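Local coordinates for protein PHOX (Pseudomonas fluorescens, PDB 4A9V) that is an alkaline phosphatase of the PhoX family that hydrolyses phosphate monoesters with a complex iron-calcium cofactor held in a beta-propeller, at residues A[16-21]-A[521-526]. Residues are numbered along the deposited sequence; the frame is centred on the assembly and turned at random.
Sequences IPAATT and IRRFMV
Ile-16 is gripped at both ends of its backbone by Arg-523. Its N-H donates to Arg-523 O (2.9 Å, nearly straight at 168°). Its carbonyl O accepts from Arg-523 NH1 at 2.8 Å. The first donor sits above the carbonyl plane of Arg-523; the second bond lies in the plane of the Ile-16 carbonyl and almost in that of the guanidinium. With CG anti to its backbone N (chi1 -169°), Arg-523 runs its methylenes across the Ile-16 side chain at about a right angle, CG 3.9 Å from Ile-16 CG1; a bend at chi3 then turns the guanidinium back to the Ile-16 carbonyl. The methyl of Ala-18 lies over one face of the guanidinium, CB 4.0 Å from Arg-523 CZ and over the centre of the group. Gln-510 OE1 binds NE, Gln-472 O shares NH1 and Met-474 O takes NH2, so every nitrogen of the group is engaged and its rotation is fixed. Ile-16 holds CG1 in the crowded position between N and the carbonyl carbon, which carries CD1 over the peptide of Phe-524, 3.4 Å from Phe-524 O; that buried oxygen has no polar partner. The same CD1 meets Val-526 CG2, while Val-526 CG1, anti to its backbone N, packs 3.9 Å from Ala-19 CB. Phe-524 turns away, making edge-to-face contacts with Trp-490, Tyr-30 and Phe-13. Because Phe-524 and Met-525 both face Met-511 of the adjacent strand, the chain bulges just where CD1 lands. The N-terminal segment leading to strand 30-37 thus lies along an outermost strand of a four-stranded antiparallel sheet, joining segments 500 residues apart in sequence beside a classic beta bulge in the PhoX beta-propeller.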
ATOM      1  N   ILE A  16       1.281 -15.294  20.112  1.00  9.32           N
ATOM      2  CA  ILE A  16       1.702 -16.588  19.586  1.00  9.17           C
ATOM      3  C   ILE A  16       3.203 -16.582  19.314  1.00  9.33           C
ATOM      4  O   ILE A  16       3.803 -15.521  19.131  1.00 10.00           O
ATOM      5  CB  ILE A  16       0.927 -16.986  18.308  1.00 10.26           C
ATOM      6  CG1 ILE A  16       1.315 -16.127  17.099  1.00 10.18           C
ATOM      7  CG2 ILE A  16      -0.573 -16.901  18.557  1.00 12.16           C
ATOM      8  CD1 ILE A  16       0.810 -16.703  15.790  1.00 10.86           C
ATOM      9  N   PRO A  17       3.821 -17.769  19.279  1.00 10.21           N
ATOM     10  CA  PRO A  17       5.246 -17.796  18.970  1.00 10.81           C
ATOM     11  C   PRO A  17       5.542 -17.455  17.512  1.00  9.91           C
ATOM     12  O   PRO A  17       4.735 -17.719  16.628  1.00 10.41           O
ATOM     13  CB  PRO A  17       5.675 -19.234  19.290  1.00 14.34           C
ATOM     14  CG  PRO A  17       4.428 -20.020  19.450  1.00 16.45           C
ATOM     15  CD  PRO A  17       3.282 -19.084  19.668  1.00 11.39           C
ATOM     16  N   ALA A  18       6.726 -16.911  17.265  1.00  9.51           N
ATOM     17  CA  ALA A  18       7.239 -16.812  15.909  1.00  9.55           C
ATOM     18  C   ALA A  18       7.291 -18.203  15.290  1.00  9.82           C
ATOM     19  O   ALA A  18       7.453 -19.195  16.006  1.00 11.08           O
ATOM     20  CB  ALA A  18       8.621 -16.182  15.920  1.00 10.51           C
ATOM     21  N   ALA A  19       7.203 -18.275  13.969  1.00 10.18           N
ATOM     22  CA  ALA A  19       7.172 -19.562  13.288  1.00 10.38           C
ATOM     23  C   ALA A  19       7.851 -19.476  11.932  1.00 10.89           C
ATOM     24  O   ALA A  19       7.989 -18.393  11.358  1.00 10.48           O
ATOM     25  CB  ALA A  19       5.737 -20.043  13.140  1.00 11.82           C
ATOM     26  N   THR A  20       8.260 -20.636  11.423  1.00 11.58           N
ATOM     27  CA  THR A  20       9.026 -20.717  10.188  1.00 11.43           C
ATOM     28  C   THR A  20       8.383 -21.678   9.186  1.00 12.59           C
ATOM     29  O   THR A  20       8.908 -21.870   8.093  1.00 14.47           O
ATOM     30  CB  THR A  20      10.466 -21.182  10.472  1.00 15.21           C
ATOM     31  OG1 THR A  20      10.429 -22.449  11.134  1.00 20.60           O
ATOM     32  CG2 THR A  20      11.180 -20.184  11.364  1.00 15.75           C
ATOM     33  N   THR A  21       7.201 -22.189   9.521  1.00 13.25           N
ATOM     34  CA  THR A  21       6.519 -23.182   8.698  1.00 14.90           C
ATOM     35  C   THR A  21       5.817 -22.552   7.493  1.00 13.43           C
ATOM     36  O   THR A  21       5.540 -21.353   7.476  1.00 12.38           O
ATOM     37  CB  THR A  21       5.482 -23.942   9.540  1.00 17.33           C
ATOM     38  OG1 THR A  21       4.660 -23.000  10.237  1.00 22.08           O
ATOM     39  CG2 THR A  21       6.176 -24.855  10.546  1.00 25.51           C
ATOM     40  N   ILE A 521       1.945  -4.859  22.523  1.00  8.27           N
ATOM     41  CA  ILE A 521       1.886  -5.523  21.223  1.00  7.44           C
ATOM     42  C   ILE A 521       1.939  -7.036  21.422  1.00  8.22           C
ATOM     43  O   ILE A 521       2.801  -7.533  22.156  1.00  9.22           O
ATOM     44  CB  ILE A 521       3.066  -5.084  20.327  1.00  7.83           C
ATOM     45  CG1 ILE A 521       3.003  -3.575  20.078  1.00  8.58           C
ATOM     46  CG2 ILE A 521       3.044  -5.844  19.013  1.00  9.65           C
ATOM     47  CD1 ILE A 521       4.280  -2.979  19.519  1.00 10.44           C
ATOM     48  N   ARG A 522       1.016  -7.755  20.787  1.00  8.11           N
ATOM     49  CA  ARG A 522       1.000  -9.219  20.799  1.00  8.45           C
ATOM     50  C   ARG A 522       1.009  -9.763  19.375  1.00  8.15           C
ATOM     51  O   ARG A 522       0.306  -9.255  18.502  1.00  8.19           O
ATOM     52  CB  ARG A 522      -0.236  -9.736  21.542  1.00  9.12           C
ATOM     53  CG  ARG A 522      -0.275  -9.339  23.005  1.00  9.43           C
ATOM     54  CD  ARG A 522      -1.455  -9.953  23.729  1.00 10.96           C
ATOM     55  NE  ARG A 522      -1.525  -9.412  25.074  1.00 12.55           N
ATOM     56  CZ  ARG A 522      -2.380  -9.804  26.003  1.00 18.71           C
ATOM     57  NH1 ARG A 522      -3.258 -10.754  25.743  1.00 28.22           N
ATOM     58  NH2 ARG A 522      -2.383  -9.195  27.175  1.00 33.58           N
ATOM     59  N   ARG A 523       1.777 -10.820  19.138  1.00  8.05           N
ATOM     60  CA  ARG A 523       1.791 -11.478  17.836  1.00  7.71           C
ATOM     61  C   ARG A 523       0.532 -12.311  17.656  1.00  7.56           C
ATOM     62  O   ARG A 523       0.163 -13.089  18.544  1.00  8.29           O
ATOM     63  CB  ARG A 523       3.035 -12.358  17.685  1.00  7.95           C
ATOM     64  CG  ARG A 523       3.240 -12.859  16.268  1.00  8.87           C
ATOM     65  CD  ARG A 523       4.470 -13.745  16.131  1.00 10.04           C
ATOM     66  NE  ARG A 523       5.708 -13.025  16.414  1.00 10.93           N
ATOM     67  CZ  ARG A 523       6.440 -13.171  17.515  1.00  9.79           C
ATOM     68  NH1 ARG A 523       6.075 -14.008  18.478  1.00 10.67           N
ATOM     69  NH2 ARG A 523       7.593 -12.529  17.626  1.00 10.34           N
ATOM     70  N   PHE A 524      -0.127 -12.135  16.513  1.00  7.62           N
ATOM     71  CA  PHE A 524      -1.425 -12.754  16.242  1.00  7.76           C
ATOM     72  C   PHE A 524      -1.348 -13.855  15.179  1.00  7.90           C
ATOM     73  O   PHE A 524      -2.025 -14.871  15.314  1.00  8.61           O
ATOM     74  CB  PHE A 524      -2.435 -11.678  15.820  1.00  7.81           C
ATOM     75  CG  PHE A 524      -3.778 -12.225  15.426  1.00  8.04           C
ATOM     76  CD1 PHE A 524      -4.720 -12.550  16.382  1.00  8.83           C
ATOM     77  CD2 PHE A 524      -4.113 -12.375  14.092  1.00  8.67           C
ATOM     78  CE1 PHE A 524      -5.946 -13.075  16.012  1.00  9.76           C
ATOM     79  CE2 PHE A 524      -5.350 -12.865  13.718  1.00  9.70           C
ATOM     80  CZ  PHE A 524      -6.279 -13.193  14.680  1.00  9.25           C
ATOM     81  N   MET A 525      -0.610 -13.619  14.096  1.00  7.71           N
ATOM     82  CA  MET A 525      -0.563 -14.549  12.969  1.00  7.86           C
ATOM     83  C   MET A 525       0.854 -14.597  12.418  1.00  7.84           C
ATOM     84  O   MET A 525       1.541 -13.578  12.353  1.00  8.99           O
ATOM     85  CB  MET A 525      -1.530 -14.105  11.862  1.00  8.43           C
ATOM     86  CG  MET A 525      -1.635 -15.083  10.705  1.00  8.58           C
ATOM     87  SD  MET A 525      -2.698 -14.478   9.377  1.00 10.65           S
ATOM     88  CE  MET A 525      -1.569 -13.392   8.525  1.00 11.15           C
ATOM     89  N   VAL A 526       1.274 -15.782  11.989  1.00  7.69           N
ATOM     90  CA  VAL A 526       2.479 -15.926  11.193  1.00  8.20           C
ATOM     91  C   VAL A 526       2.119 -16.557   9.858  1.00  8.22           C
ATOM     92  O   VAL A 526       1.279 -17.456   9.790  1.00  9.20           O
ATOM     93  CB  VAL A 526       3.547 -16.786  11.907  1.00  8.51           C
ATOM     94  CG1 VAL A 526       4.802 -16.847  11.055  1.00  9.46           C
ATOM     95  CG2 VAL A 526       3.850 -16.244  13.299  1.00 10.00           C
TER